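Local coordinates for uncharacterized protein lp_2219 (Lactobacillus plantarum, PDB 3HFQ), which is of unknown function but is a seven-bladed beta-propeller of the lactonase family, consistent with a possible role in lactone hydrolysis, at residues A37-P42 / A66-D71; E111-A116 / L121-T126. The protein carries 1 engineered substitution. One frame throughout, in Å; residues are numbered along the deposited sequence.

Both contacts belong to one propeller, and in chain order contact 1 closes before contact 2 opens. Contact 1 spans two blades: 37-42 leaves the outermost strand 29-38 of the first sheet, and 66-71 lies on strand 62-71 of the next. Contact 2 stays within the third blade, where strands 109-115 and 121-128 form a hairpin at its outer side. The centres are about 17 Å apart and the nearest atoms about 4 Å, without touching. Strand 74-84 lies between them: its N79 meets A67 and hydrogen-bonds L121. One contact therefore packs blade on blade, the other builds a blade, and the second sheet connects the two.

Contact 1: residues A37-P42 / A66-D71; sequences AATQNP and AAWQID
W68 holds CG beside its own backbone N and anti to its carbonyl carbon (chi1 -40°), a rotation that lays the indole against A37 and T39. T39 in turn sets OG1 anti to its N (chi1 -178°), which brings that hydroxyl oxygen to the rim of the same indole. Over one face comes the methyl of A37: its CB stands 3.9 Å from the centroid of the W68 six-membered ring, 13° off the normal, a CH-pi contact. At the edge the benzo side meets T39, with CB 3.8 Å from W68 CZ2 and OG1 4.0 Å from that same carbon, OG1 lying in the ring plane. The carbonyl oxygen of A38 comes in obliquely, 3.9 Å from W68 CH2. The backbones do not pair, since the CA atoms of A37 and W68 are 8.8 Å apart; the large flat side chain alone bridges the two segments. Its polar end is satisfied elsewhere: W68 NE1 hydrogen-bonds S55 OG on strand 52-59, which would help to hold the rotation of the ring while the benzo half packs against A37 and T39. K77 of strand 74-84 also touches the indole. An alanine in place of W68 is likely to open a gap beside A37 and T39 and to leave S55 OG without its indole N-H partner. T39 is also tied to both blades, its backbone pairing with Q16 and its side chain touching D57. This is buried packing between adjacent blades of a beta-propeller: the outermost strand of the first sheet, running out into the connection to the second, is covered by an aromatic side chain from the third strand of that second sheet.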
ATOM      1  N   ALA A  37      19.238  -3.843   0.879  1.00 17.15           N
ATOM      2  CA  ALA A  37      19.663  -2.790   1.793  1.00 16.86           C
ATOM      3  C   ALA A  37      19.440  -3.145   3.255  1.00 17.01           C
ATOM      4  O   ALA A  37      18.326  -3.488   3.659  1.00 14.56           O
ATOM      5  CB  ALA A  37      18.936  -1.494   1.463  1.00 17.88           C
ATOM      6  N   ALA A  38      20.504  -3.059   4.046  1.00 12.81           N
ATOM      7  CA  ALA A  38      20.409  -3.341   5.469  1.00 15.50           C
ATOM      8  C   ALA A  38      19.821  -2.090   6.112  1.00 15.66           C
ATOM      9  O   ALA A  38      20.413  -1.012   6.043  1.00 15.45           O
ATOM     10  CB  ALA A  38      21.788  -3.637   6.046  1.00 18.43           C
ATOM     11  N   THR A  39      18.648  -2.235   6.716  1.00 17.74           N
ATOM     12  CA  THR A  39      17.963  -1.120   7.358  1.00 16.30           C
ATOM     13  C   THR A  39      16.903  -1.659   8.325  1.00 17.83           C
ATOM     14  O   THR A  39      16.574  -2.844   8.292  1.00 16.24           O
ATOM     15  CB  THR A  39      17.314  -0.199   6.289  1.00 17.89           C
ATOM     16  OG1 THR A  39      16.676   0.914   6.926  1.00 17.01           O
ATOM     17  CG2 THR A  39      16.299  -0.973   5.460  1.00 13.96           C
ATOM     18  N   GLN A  40      16.375  -0.800   9.193  1.00 14.94           N
ATOM     19  CA  GLN A  40      15.382  -1.234  10.172  1.00 13.74           C
ATOM     20  C   GLN A  40      13.934  -0.887   9.840  1.00 15.77           C
ATOM     21  O   GLN A  40      13.624   0.246   9.483  1.00 14.22           O
ATOM     22  CB  GLN A  40      15.727  -0.669  11.555  1.00 20.83           C
ATOM     23  CG  GLN A  40      16.971  -1.281  12.185  1.00 31.02           C
ATOM     24  CD  GLN A  40      16.814  -2.768  12.445  1.00 37.62           C
ATOM     25  OE1 GLN A  40      15.948  -3.187  13.218  1.00 36.14           O
ATOM     26  NE2 GLN A  40      17.649  -3.573  11.798  1.00 39.71           N
ATOM     27  N   ASN A  41      13.063  -1.886   9.976  1.00 13.19           N
ATOM     28  CA  ASN A  41      11.623  -1.765   9.733  1.00 15.38           C
ATOM     29  C   ASN A  41      11.180  -1.055   8.454  1.00 14.30           C
ATOM     30  O   ASN A  41      10.370  -0.127   8.495  1.00 12.55           O
ATOM     31  CB  ASN A  41      10.948  -1.107  10.943  1.00 19.17           C
ATOM     32  CG  ASN A  41      10.549  -2.112  12.019  1.00 28.59           C
ATOM     33  OD1 ASN A  41      11.006  -3.260  12.033  1.00 22.19           O
ATOM     34  ND2 ASN A  41       9.692  -1.675  12.934  1.00 32.62           N
ATOM     35  N   PRO A  42      11.699  -1.488   7.295  1.00 12.17           N
ATOM     36  CA  PRO A  42      11.314  -0.862   6.025  1.00 10.05           C
ATOM     37  C   PRO A  42      10.000  -1.501   5.578  1.00 12.57           C
ATOM     38  O   PRO A  42       9.955  -2.216   4.575  1.00 11.51           O
ATOM     39  CB  PRO A  42      12.475  -1.222   5.113  1.00  7.45           C
ATOM     40  CG  PRO A  42      12.804  -2.626   5.575  1.00  5.79           C
ATOM     41  CD  PRO A  42      12.762  -2.492   7.090  1.00  8.23           C
ATOM     42  N   ALA A  66      13.912   6.832   4.603  1.00 14.10           N
ATOM     43  CA  ALA A  66      15.292   6.729   4.142  1.00 13.05           C
ATOM     44  C   ALA A  66      15.277   6.786   2.620  1.00 13.17           C
ATOM     45  O   ALA A  66      14.382   6.229   1.984  1.00 11.14           O
ATOM     46  CB  ALA A  66      15.912   5.413   4.607  1.00  9.65           C
ATOM     47  N   ALA A  67      16.267   7.466   2.050  1.00 11.62           N
ATOM     48  CA  ALA A  67      16.385   7.606   0.604  1.00 10.89           C
ATOM     49  C   ALA A  67      17.595   6.832   0.095  1.00 11.97           C
ATOM     50  O   ALA A  67      18.690   6.934   0.657  1.00 11.21           O
ATOM     51  CB  ALA A  67      16.520   9.084   0.232  1.00  9.78           C
ATOM     52  N   TRP A  68      17.391   6.062  -0.970  1.00 12.18           N
ATOM     53  CA  TRP A  68      18.463   5.270  -1.563  1.00 12.10           C
ATOM     54  C   TRP A  68      18.481   5.434  -3.075  1.00 11.36           C
ATOM     55  O   TRP A  68      17.445   5.678  -3.690  1.00 12.97           O
ATOM     56  CB  TRP A  68      18.270   3.772  -1.283  1.00  8.74           C
ATOM     57  CG  TRP A  68      17.793   3.413   0.081  1.00 10.87           C
ATOM     58  CD1 TRP A  68      16.519   3.529   0.567  1.00 12.72           C
ATOM     59  CD2 TRP A  68      18.572   2.837   1.127  1.00 10.66           C
ATOM     60  NE1 TRP A  68      16.463   3.068   1.860  1.00 13.29           N
ATOM     61  CE2 TRP A  68      17.716   2.653   2.238  1.00 11.95           C
ATOM     62  CE3 TRP A  68      19.927   2.494   1.257  1.00 11.82           C
ATOM     63  CZ2 TRP A  68      18.156   2.094   3.442  1.00 11.83           C
ATOM     64  CZ3 TRP A  68      20.367   1.943   2.454  1.00 17.19           C
ATOM     65  CH2 TRP A  68      19.484   1.766   3.539  1.00 16.38           C
ATOM     66  N   GLN A  69      19.663   5.302  -3.670  1.00 12.99           N
ATOM     67  CA  GLN A  69      19.789   5.349  -5.121  1.00 12.16           C
ATOM     68  C   GLN A  69      20.072   3.910  -5.530  1.00 14.31           C
ATOM     69  O   GLN A  69      21.038   3.310  -5.057  1.00 12.81           O
ATOM     70  CB  GLN A  69      20.964   6.223  -5.567  1.00 12.68           C
ATOM     71  CG  GLN A  69      21.259   6.110  -7.072  1.00 13.23           C
ATOM     72  CD  GLN A  69      20.163   6.715  -7.940  1.00 16.45           C
ATOM     73  OE1 GLN A  69      19.979   7.930  -7.964  1.00 17.69           O
ATOM     74  NE2 GLN A  69      19.429   5.864  -8.652  1.00 20.85           N
ATOM     75  N   ILE A  70      19.224   3.350  -6.385  1.00 12.22           N
ATOM     76  CA  ILE A  70      19.427   1.982  -6.844  1.00 12.85           C
ATOM     77  C   ILE A  70      20.408   2.007  -8.008  1.00 18.03           C
ATOM     78  O   ILE A  70      20.281   2.829  -8.913  1.00 15.20           O
ATOM     79  CB  ILE A  70      18.104   1.338  -7.318  1.00 15.55           C
ATOM     80  CG1 ILE A  70      17.064   1.385  -6.195  1.00 19.82           C
ATOM     81  CG2 ILE A  70      18.348  -0.096  -7.756  1.00 17.33           C
ATOM     82  CD1 ILE A  70      17.527   0.762  -4.898  1.00 27.89           C
ATOM     83  N   ASP A  71      21.394   1.115  -7.970  1.00 16.26           N
ATOM     84  CA  ASP A  71      22.401   1.020  -9.024  1.00 18.79           C
ATOM     85  C   ASP A  71      22.617  -0.462  -9.298  1.00 18.19           C
ATOM     86  O   ASP A  71      23.339  -1.140  -8.569  1.00 18.54           O
ATOM     87  CB  ASP A  71      23.706   1.685  -8.567  1.00 24.41           C
ATOM     88  CG  ASP A  71      24.824   1.552  -9.586  1.00 39.33           C
ATOM     89  OD1 ASP A  71      24.532   1.337 -10.780  1.00 41.67           O
ATOM     90  OD2 ASP A  71      26.004   1.676  -9.192  1.00 44.14           O
TER

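Contact 2: residues E111-A116 / L121-T126; sequences EVMKIA and LTLTDT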
ATOM      1  N   GLU A 111       2.996  13.516   6.302  1.00 12.61           N
ATOM      2  CA  GLU A 111       4.174  14.354   6.131  1.00 13.52           C
ATOM      3  C   GLU A 111       4.551  14.507   4.666  1.00 12.84           C
ATOM      4  O   GLU A 111       4.248  13.638   3.841  1.00  9.93           O
ATOM      5  CB  GLU A 111       5.364  13.781   6.911  1.00 20.62           C
ATOM      6  CG  GLU A 111       5.298  13.908   8.434  1.00 32.83           C
ATOM      7  CD  GLU A 111       6.686  13.905   9.052  1.00 50.00           C
ATOM      8  OE1 GLU A 111       7.598  13.316   8.429  1.00 57.59           O
ATOM      9  OE2 GLU A 111       6.876  14.476  10.148  1.00 53.54           O
ATOM     10  N   VAL A 112       5.209  15.623   4.355  1.00  8.10           N
ATOM     11  CA  VAL A 112       5.639  15.915   2.993  1.00 10.63           C
ATOM     12  C   VAL A 112       7.120  16.272   3.016  1.00  9.60           C
ATOM     13  O   VAL A 112       7.575  17.017   3.886  1.00 10.17           O
ATOM     14  CB  VAL A 112       4.858  17.112   2.401  1.00 10.72           C
ATOM     15  CG1 VAL A 112       5.236  17.312   0.929  1.00  6.46           C
ATOM     16  CG2 VAL A 112       3.361  16.882   2.554  1.00  7.15           C
HETATM   17  N   MSE A 113       7.871  15.727   2.064  1.00 11.23           N
HETATM   18  CA  MSE A 113       9.301  15.986   1.951  1.00 13.84           C
HETATM   19  C   MSE A 113       9.598  16.335   0.501  1.00 15.00           C
HETATM   20  O   MSE A 113       8.909  15.860  -0.401  1.00 14.72           O
HETATM   21  CB  MSE A 113      10.094  14.735   2.352  1.00 14.61           C
HETATM   22  CG  MSE A 113       9.986  14.381   3.823  1.00 16.31           C
HETATM   23 SE   MSE A 113      10.328  12.515   4.146  1.00 27.27          SE
HETATM   24  CE  MSE A 113       9.613  12.367   5.939  1.00 47.33           C
ATOM     25  N   LYS A 114      10.612  17.162   0.272  1.00 14.26           N
ATOM     26  CA  LYS A 114      10.968  17.532  -1.094  1.00 12.55           C
ATOM     27  C   LYS A 114      12.213  16.768  -1.535  1.00 11.70           C
ATOM     28  O   LYS A 114      13.124  16.542  -0.744  1.00 11.16           O
ATOM     29  CB  LYS A 114      11.193  19.047  -1.203  1.00 15.17           C
ATOM     30  CG  LYS A 114      12.290  19.605  -0.317  1.00 23.30           C
ATOM     31  CD  LYS A 114      12.383  21.122  -0.465  1.00 32.71           C
ATOM     32  CE  LYS A 114      13.527  21.698   0.360  1.00 36.84           C
ATOM     33  NZ  LYS A 114      13.575  23.187   0.289  1.00 42.83           N
ATOM     34  N   ILE A 115      12.238  16.370  -2.803  1.00 11.57           N
ATOM     35  CA  ILE A 115      13.356  15.610  -3.352  1.00 11.54           C
ATOM     36  C   ILE A 115      14.414  16.530  -3.962  1.00 15.10           C
ATOM     37  O   ILE A 115      14.111  17.349  -4.828  1.00 14.35           O
ATOM     38  CB  ILE A 115      12.861  14.634  -4.445  1.00 10.94           C
ATOM     39  CG1 ILE A 115      11.718  13.778  -3.894  1.00 12.78           C
ATOM     40  CG2 ILE A 115      14.002  13.760  -4.929  1.00 11.91           C
ATOM     41  CD1 ILE A 115      10.994  12.967  -4.951  1.00 13.81           C
ATOM     42  N   ALA A 116      15.655  16.390  -3.506  1.00 12.45           N
ATOM     43  CA  ALA A 116      16.752  17.199  -4.029  1.00 13.87           C
ATOM     44  C   ALA A 116      17.197  16.617  -5.367  1.00 16.90           C
ATOM     45  O   ALA A 116      16.736  15.549  -5.769  1.00 14.73           O
ATOM     46  CB  ALA A 116      17.920  17.209  -3.046  1.00 15.62           C
ATOM     47  N   LEU A 121      16.234  13.719   0.586  1.00 10.95           N
ATOM     48  CA  LEU A 121      15.012  14.363   1.064  1.00  7.09           C
ATOM     49  C   LEU A 121      15.177  15.436   2.137  1.00 12.46           C
ATOM     50  O   LEU A 121      16.167  15.461   2.870  1.00 12.53           O
ATOM     51  CB  LEU A 121      14.049  13.303   1.604  1.00 10.18           C
ATOM     52  CG  LEU A 121      13.592  12.213   0.639  1.00 14.33           C
ATOM     53  CD1 LEU A 121      12.671  11.250   1.379  1.00 16.01           C
ATOM     54  CD2 LEU A 121      12.876  12.838  -0.549  1.00 10.82           C
ATOM     55  N   THR A 122      14.181  16.317   2.207  1.00  9.70           N
ATOM     56  CA  THR A 122      14.128  17.394   3.192  1.00 10.54           C
ATOM     57  C   THR A 122      12.670  17.565   3.607  1.00  9.92           C
ATOM     58  O   THR A 122      11.786  17.712   2.758  1.00  9.79           O
ATOM     59  CB  THR A 122      14.619  18.734   2.619  1.00 11.48           C
ATOM     60  OG1 THR A 122      15.940  18.578   2.086  1.00 17.79           O
ATOM     61  CG2 THR A 122      14.647  19.798   3.714  1.00 13.87           C
ATOM     62  N   LEU A 123      12.421  17.546   4.912  1.00  9.38           N
ATOM     63  CA  LEU A 123      11.067  17.700   5.443  1.00 12.95           C
ATOM     64  C   LEU A 123      10.515  19.096   5.162  1.00 14.87           C
ATOM     65  O   LEU A 123      11.220  20.093   5.324  1.00 10.61           O
ATOM     66  CB  LEU A 123      11.075  17.455   6.953  1.00 12.61           C
ATOM     67  CG  LEU A 123       9.743  17.564   7.698  1.00 14.61           C
ATOM     68  CD1 LEU A 123       8.807  16.443   7.260  1.00 11.61           C
ATOM     69  CD2 LEU A 123      10.004  17.487   9.201  1.00 16.90           C
ATOM     70  N   THR A 124       9.252  19.166   4.746  1.00  9.32           N
ATOM     71  CA  THR A 124       8.617  20.447   4.463  1.00  9.47           C
ATOM     72  C   THR A 124       7.340  20.682   5.268  1.00 13.96           C
ATOM     73  O   THR A 124       7.054  21.813   5.660  1.00 14.31           O
ATOM     74  CB  THR A 124       8.249  20.601   2.963  1.00 14.61           C
ATOM     75  OG1 THR A 124       7.423  19.506   2.550  1.00 15.98           O
ATOM     76  CG2 THR A 124       9.510  20.649   2.098  1.00 15.08           C
ATOM     77  N   ASP A 125       6.580  19.621   5.530  1.00 12.53           N
ATOM     78  CA  ASP A 125       5.320  19.783   6.253  1.00 10.26           C
ATOM     79  C   ASP A 125       4.886  18.527   7.011  1.00 14.02           C
ATOM     80  O   ASP A 125       5.144  17.405   6.579  1.00  9.79           O
ATOM     81  CB  ASP A 125       4.245  20.194   5.240  1.00  8.73           C
ATOM     82  CG  ASP A 125       2.966  20.714   5.889  1.00 13.55           C
ATOM     83  OD1 ASP A 125       3.028  21.288   6.997  1.00 16.53           O
ATOM     84  OD2 ASP A 125       1.894  20.571   5.264  1.00 13.77           O
ATOM     85  N   THR A 126       4.242  18.736   8.156  1.00 10.73           N
ATOM     86  CA  THR A 126       3.726  17.648   8.980  1.00 10.06           C
ATOM     87  C   THR A 126       2.323  18.060   9.406  1.00 14.56           C
ATOM     88  O   THR A 126       2.152  18.990  10.197  1.00 12.44           O
ATOM     89  CB  THR A 126       4.580  17.418  10.247  1.00 13.85           C
ATOM     90  OG1 THR A 126       5.928  17.111   9.871  1.00 13.77           O
ATOM     91  CG2 THR A 126       4.023  16.251  11.059  1.00 13.16           C
TER
HETATM   92  O   HOH W   1      15.698  17.912  -0.439  1.00 20.07           O
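E111 and T126, V112 and D125, M113 and L123, K114 and T122, and I115 and L121 pair along an antiparallel beta hairpin, with T124 as the extra residue. Among the backbone bonds, V112 N gives to D125 O at 2.9 Å and K114 N to T122 O at 2.8 Å, with T122 N returning a bond to K114 O. The register slips by one between V112 and M113, and the carbonyl oxygen of V112 is gripped twice, by T124 N at 2.9 Å and by D125 N at 3.2 Å. T124 and D125 thus both face V112, a classic beta bulge, and the turned backbone of T124 (psi -35°) brings the two N-H groups round to one acceptor.

Polar side chains add a bond at one end. T126 OG1 donates to E111 OE2 at 2.8 Å, meeting the carboxylate from above its plane, 50° out of it, while the two side chains run side by side. At the other end a water donates to K114 O and also hydrogen-bonds T122 OG1.

Apolar contacts divide between the two faces. M113, I115, L121 and L123 form the apolar part of one, with the E111-T126 pair at its end: L121 CD1 meets the selenium of selenomethionine M113 at 3.8 Å, the side chains crossing at about a right angle, whereas L121 CD2 lies 3.7 Å from I115 CG1, alongside. On the reverse face the extended chain of K114 runs beside T122, CG to CB 3.8 Å.

M113, L121 and L123 touch V81 of strand 74-84 in the preceding blade, I115 and L121 touch Y54, and L121 N bonds N79 OD1. Facing the following blade, T124 OG1 bonds G173 O and D125 OD2 bonds L175 N, at the start of strand 175-182; within its own sheet, strand 109-115 continues the pairing onto strand 99-104.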